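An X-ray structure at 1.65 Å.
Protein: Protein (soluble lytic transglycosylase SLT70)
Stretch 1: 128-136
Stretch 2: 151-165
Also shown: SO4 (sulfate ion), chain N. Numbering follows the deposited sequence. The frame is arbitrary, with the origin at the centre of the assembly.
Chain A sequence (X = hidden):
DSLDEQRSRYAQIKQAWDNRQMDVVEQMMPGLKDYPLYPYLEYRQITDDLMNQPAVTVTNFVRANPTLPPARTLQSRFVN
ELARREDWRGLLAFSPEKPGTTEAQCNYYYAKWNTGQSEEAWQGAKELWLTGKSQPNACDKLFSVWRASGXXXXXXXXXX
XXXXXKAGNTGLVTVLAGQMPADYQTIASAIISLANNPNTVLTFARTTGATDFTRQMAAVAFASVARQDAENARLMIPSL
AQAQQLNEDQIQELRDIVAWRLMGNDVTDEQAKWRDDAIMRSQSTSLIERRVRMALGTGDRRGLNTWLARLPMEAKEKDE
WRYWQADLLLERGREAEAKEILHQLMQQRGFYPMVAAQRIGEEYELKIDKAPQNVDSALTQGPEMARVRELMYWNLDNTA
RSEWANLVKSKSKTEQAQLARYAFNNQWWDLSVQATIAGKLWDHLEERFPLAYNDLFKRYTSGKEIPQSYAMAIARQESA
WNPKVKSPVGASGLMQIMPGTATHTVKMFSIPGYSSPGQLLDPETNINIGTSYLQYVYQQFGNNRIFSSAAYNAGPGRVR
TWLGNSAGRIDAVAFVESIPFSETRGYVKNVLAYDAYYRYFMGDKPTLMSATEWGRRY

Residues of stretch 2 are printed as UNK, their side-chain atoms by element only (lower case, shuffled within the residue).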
# COMPACT_ATOMS: atom_id res chain seq x y z
N LEU A 128 -23.73 -5.80 0.06
CA LEU A 128 -22.96 -5.36 1.22
C LEU A 128 -22.55 -6.55 2.10
O LEU A 128 -21.55 -6.51 2.82
CB LEU A 128 -23.79 -4.36 2.04
CG LEU A 128 -23.99 -2.96 1.43
CD1 LEU A 128 -25.15 -2.21 2.11
CD2 LEU A 128 -22.68 -2.16 1.53
N TRP A 129 -23.35 -7.61 2.04
CA TRP A 129 -23.14 -8.81 2.84
C TRP A 129 -22.02 -9.71 2.33
O TRP A 129 -21.27 -10.27 3.11
CB TRP A 129 -24.44 -9.61 2.87
CG TRP A 129 -24.38 -10.95 3.56
CD1 TRP A 129 -24.26 -12.19 2.96
CD2 TRP A 129 -24.53 -11.20 4.96
NE1 TRP A 129 -24.33 -13.18 3.91
CE2 TRP A 129 -24.49 -12.60 5.15
CE3 TRP A 129 -24.70 -10.37 6.08
CZ2 TRP A 129 -24.61 -13.19 6.41
CZ3 TRP A 129 -24.81 -10.96 7.34
CH2 TRP A 129 -24.77 -12.36 7.49
N LEU A 130 -21.93 -9.85 1.01
CA LEU A 130 -20.97 -10.76 0.41
C LEU A 130 -19.52 -10.31 0.39
O LEU A 130 -18.91 -10.06 -0.66
CB LEU A 130 -21.46 -11.20 -0.98
CG LEU A 130 -22.75 -12.03 -0.93
CD1 LEU A 130 -23.33 -12.19 -2.32
CD2 LEU A 130 -22.51 -13.40 -0.29
N THR A 131 -18.96 -10.29 1.59
CA THR A 131 -17.56 -9.93 1.83
C THR A 131 -17.12 -10.54 3.16
O THR A 131 -17.92 -10.68 4.09
CB THR A 131 -17.35 -8.39 1.89
OG1 THR A 131 -15.96 -8.12 2.13
CG2 THR A 131 -18.19 -7.75 2.99
N GLY A 132 -15.85 -10.94 3.22
CA GLY A 132 -15.29 -11.51 4.43
C GLY A 132 -14.86 -10.42 5.41
O GLY A 132 -14.50 -10.71 6.55
N LYS A 133 -14.88 -9.18 4.95
CA LYS A 133 -14.52 -8.04 5.79
C LYS A 133 -15.67 -7.67 6.75
O LYS A 133 -16.85 -7.94 6.47
CB LYS A 133 -14.22 -6.84 4.88
CG LYS A 133 -14.21 -5.48 5.53
CD LYS A 133 -14.37 -4.38 4.48
CE LYS A 133 -14.55 -3.01 5.11
NZ LYS A 133 -13.34 -2.59 5.87
N SER A 134 -15.32 -7.13 7.91
CA SER A 134 -16.33 -6.68 8.87
C SER A 134 -16.81 -5.34 8.33
O SER A 134 -16.00 -4.45 8.04
CB SER A 134 -15.71 -6.49 10.25
OG SER A 134 -15.44 -7.75 10.85
N GLN A 135 -18.12 -5.23 8.15
CA GLN A 135 -18.76 -4.02 7.61
C GLN A 135 -19.17 -3.03 8.72
O GLN A 135 -19.13 -3.37 9.90
CB GLN A 135 -19.98 -4.44 6.77
CG GLN A 135 -19.63 -5.21 5.51
CD GLN A 135 -19.05 -4.32 4.42
OE1 GLN A 135 -18.11 -3.56 4.64
NE2 GLN A 135 -19.65 -4.38 3.23
N PRO A 136 -19.54 -1.79 8.35
CA PRO A 136 -19.94 -0.81 9.37
C PRO A 136 -21.06 -1.31 10.29
O PRO A 136 -21.92 -2.09 9.87
CB PRO A 136 -20.41 0.40 8.54
CG PRO A 136 -19.54 0.33 7.32
CD PRO A 136 -19.53 -1.18 7.01
N UNK A 151 -36.15 -13.42 2.98
CA UNK A 151 -35.56 -13.31 1.64
C UNK A 151 -34.06 -13.54 1.58
O UNK A 151 -33.47 -13.45 0.50
n UNK A 151 -40.30 -11.59 0.67
c UNK A 151 -35.90 -11.96 1.02
c UNK A 151 -37.41 -11.65 0.88
c UNK A 151 -39.49 -12.15 -0.44
c UNK A 151 -38.13 -12.69 0.06
N UNK A 152 -33.43 -13.80 2.72
CA UNK A 152 -31.99 -14.05 2.75
C UNK A 152 -31.74 -15.53 2.44
O UNK A 152 -32.07 -16.40 3.24
c UNK A 152 -31.40 -13.70 4.11
o UNK A 152 -29.69 -14.48 6.53
n UNK A 152 -28.54 -12.69 5.79
c UNK A 152 -29.36 -13.73 5.61
c UNK A 152 -29.89 -13.94 4.21
N UNK A 153 -31.17 -15.80 1.26
CA UNK A 153 -30.84 -17.16 0.82
C UNK A 153 -29.85 -17.75 1.82
O UNK A 153 -28.81 -17.14 2.09
c UNK A 153 -30.20 -17.08 -0.58
o UNK A 153 -29.51 -18.48 -2.39
c UNK A 153 -29.88 -18.46 -1.20
o UNK A 153 -29.98 -19.50 -0.51
N UNK A 154 -30.17 -18.91 2.43
CA UNK A 154 -29.23 -19.49 3.40
C UNK A 154 -27.85 -19.75 2.78
O UNK A 154 -26.84 -19.69 3.48
c UNK A 154 -30.90 -21.09 2.73
c UNK A 154 -31.39 -19.73 2.30
c UNK A 154 -29.94 -20.78 3.85
N UNK A 155 -27.81 -20.00 1.47
CA UNK A 155 -26.53 -20.21 0.80
C UNK A 155 -25.68 -18.93 0.85
O UNK A 155 -24.46 -19.01 0.87
c UNK A 155 -26.21 -23.09 -0.33
c UNK A 155 -27.18 -22.08 -0.92
c UNK A 155 -26.71 -20.64 -0.66
c UNK A 155 -27.30 -22.27 -2.44
N UNK A 156 -26.33 -17.76 0.86
CA UNK A 156 -25.61 -16.49 0.93
C UNK A 156 -25.02 -16.33 2.34
O UNK A 156 -23.94 -15.76 2.50
c UNK A 156 -26.54 -15.31 0.61
N UNK A 157 -25.73 -16.86 3.33
CA UNK A 157 -25.27 -16.80 4.72
C UNK A 157 -24.00 -17.64 4.85
O UNK A 157 -22.97 -17.17 5.35
o UNK A 157 -25.17 -15.91 11.07
c UNK A 157 -26.07 -16.99 7.14
c UNK A 157 -25.47 -16.29 9.79
c UNK A 157 -26.35 -17.32 5.68
c UNK A 157 -25.16 -17.74 7.89
c UNK A 157 -24.86 -17.39 9.21
c UNK A 157 -26.38 -15.53 9.06
c UNK A 157 -26.68 -15.89 7.74
N UNK A 158 -24.06 -18.87 4.35
CA UNK A 158 -22.92 -19.78 4.41
C UNK A 158 -21.73 -19.25 3.60
O UNK A 158 -20.58 -19.39 4.01
c UNK A 158 -22.50 -22.34 4.41
c UNK A 158 -23.05 -23.63 3.79
c UNK A 158 -22.52 -22.42 5.94
c UNK A 158 -23.35 -21.17 3.92
N UNK A 159 -22.02 -18.59 2.48
CA UNK A 159 -20.97 -18.00 1.63
C UNK A 159 -20.19 -16.91 2.37
O UNK A 159 -18.97 -16.79 2.20
c UNK A 159 -19.44 -17.39 -1.07
c UNK A 159 -21.59 -17.44 0.34
c UNK A 159 -20.64 -16.61 -0.53
o UNK A 159 -19.37 -18.63 -0.88
o UNK A 159 -18.56 -16.75 -1.68
N UNK A 160 -20.86 -16.12 3.20
CA UNK A 160 -20.14 -15.10 3.94
C UNK A 160 -19.18 -15.74 4.95
O UNK A 160 -18.11 -15.19 5.21
n UNK A 160 -19.65 -8.69 7.09
c UNK A 160 -21.10 -11.80 5.77
c UNK A 160 -20.26 -12.91 5.17
c UNK A 160 -20.51 -9.69 6.93
c UNK A 160 -21.06 -14.10 4.64
n UNK A 160 -21.61 -9.76 7.68
n UNK A 160 -20.25 -10.64 6.04
N UNK A 161 -19.58 -16.88 5.53
CA UNK A 161 -18.72 -17.60 6.48
C UNK A 161 -17.45 -18.04 5.75
O UNK A 161 -16.33 -17.86 6.26
c UNK A 161 -20.54 -18.34 8.08
c UNK A 161 -21.31 -19.44 8.77
c UNK A 161 -19.45 -18.83 7.11
c UNK A 161 -18.44 -19.75 7.80
N UNK A 162 -17.61 -18.55 4.53
CA UNK A 162 -16.47 -18.99 3.72
C UNK A 162 -15.56 -17.80 3.41
O UNK A 162 -14.34 -17.88 3.58
n UNK A 162 -16.64 -19.63 -0.64
c UNK A 162 -16.32 -20.76 0.23
c UNK A 162 -15.83 -20.27 1.59
c UNK A 162 -16.95 -19.62 2.40
c UNK A 162 -15.75 -19.01 -1.43
n UNK A 162 -14.51 -19.44 -1.50
n UNK A 162 -16.13 -17.97 -2.17
N UNK A 163 -16.16 -16.67 3.02
CA UNK A 163 -15.39 -15.46 2.71
C UNK A 163 -14.66 -14.91 3.94
O UNK A 163 -13.50 -14.48 3.85
c UNK A 163 -17.90 -13.53 0.37
c UNK A 163 -16.86 -14.61 0.70
c UNK A 163 -16.29 -14.37 2.11
c UNK A 163 -15.76 -14.62 -0.33
N UNK A 164 -15.34 -14.93 5.09
CA UNK A 164 -14.74 -14.43 6.33
C UNK A 164 -13.55 -15.31 6.73
O UNK A 164 -12.50 -14.81 7.14
c UNK A 164 -15.79 -14.39 7.46
N UNK A 165 -13.70 -16.63 6.58
CA UNK A 165 -12.64 -17.57 6.92
C UNK A 165 -11.42 -17.34 6.03
O UNK A 165 -10.30 -17.22 6.53
c UNK A 165 -13.14 -19.01 6.77
s UNK A 165 -11.90 -20.01 9.03
c UNK A 165 -12.14 -20.07 7.25
c UNK A 165 -10.82 -21.44 9.25
S SO4 N . -13.19 -17.45 -4.41
O1 SO4 N . -13.78 -16.43 -3.53
O2 SO4 N . -12.15 -16.82 -5.26
O3 SO4 N . -12.58 -18.52 -3.59
O4 SO4 N . -14.23 -18.04 -5.27
O HOH W 1 -20.15 -6.88 9.28

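Position 151 carries four carbons in a row ending in a nitrogen, far from stretch 1: K151. At 152, three carbons end in one oxygen and one nitrogen, an amide, so the residue is Q152; its NE2 lies over one face of the W129 ring, 4.0 Å from W129 CZ2. Position 153 has two carbons, the second bearing two oxygens, and is D153. It occupies the N-cap, where its OD1 accepts from the backbone N of position 155 at 3.0 Å. At 154 three carbons close a ring onto the backbone nitrogen: P154, which opens the helix. Position 155, four carbons forked at the second, is L155.

Position 156 has a single carbon and is A156. Its backbone O accepts a hydrogen bond from W129 NE1 at 3.0 Å, at the edge of the indole, near its plane. Position 157 bears one carbon and a six-carbon ring with an oxygen, hence Y157; the ring packs obliquely on W129, with CD2 3.7 Å from W129 CZ2. Position 158 has four carbons forked at the second, and its CA-to-CB bond points away: L158. At 159 three carbons end in two oxygens: E159, whose CG lies 3.7 Å from L130 CD2.

Position 160 has three carbons, a nitrogen, then a carbon with two more nitrogens. The extended chain crosses the W129 ring and ends among the carbonyls of stretch 1; it is R160. Position 161, four carbons forked at the first with one arm two carbons long, CA-to-CB away, is I161. Position 162 repeats the three carbons and guanidinium but misses stretch 1: R162 forms a salt bridge with E159 (NH2 to OE2, 2.8 Å) and binds the sulfate. Position 163, four carbons forked at the second, is L163, whose CD1 is 3.6 Å from T131 N. Position 164 has a lone carbon and is A164; its backbone N lies 3.5 Å from G132 CA. Position 165 has two carbons, a sulfur and a carbon, unbranched, CA-to-CB away: M165.

The contact centres on W129 and R160. R160 CD sits 3.6 Å from the centroid of the W129 six-membered ring, over the face opposite Q152, and the guanidinium adds a cation-pi interaction. R160 NE donates to T131 O and R160 NH2 to K133 O, both at 3.0 Å, fastening the loop after the helix. A water accepts from both R160 NH2 and Q135 N. G132 permits close backbone approach: an ideal CB there would fall 2.2 Å from L163 O.

Stretch 2 (151-165) KQDPLAYLERIRLAM
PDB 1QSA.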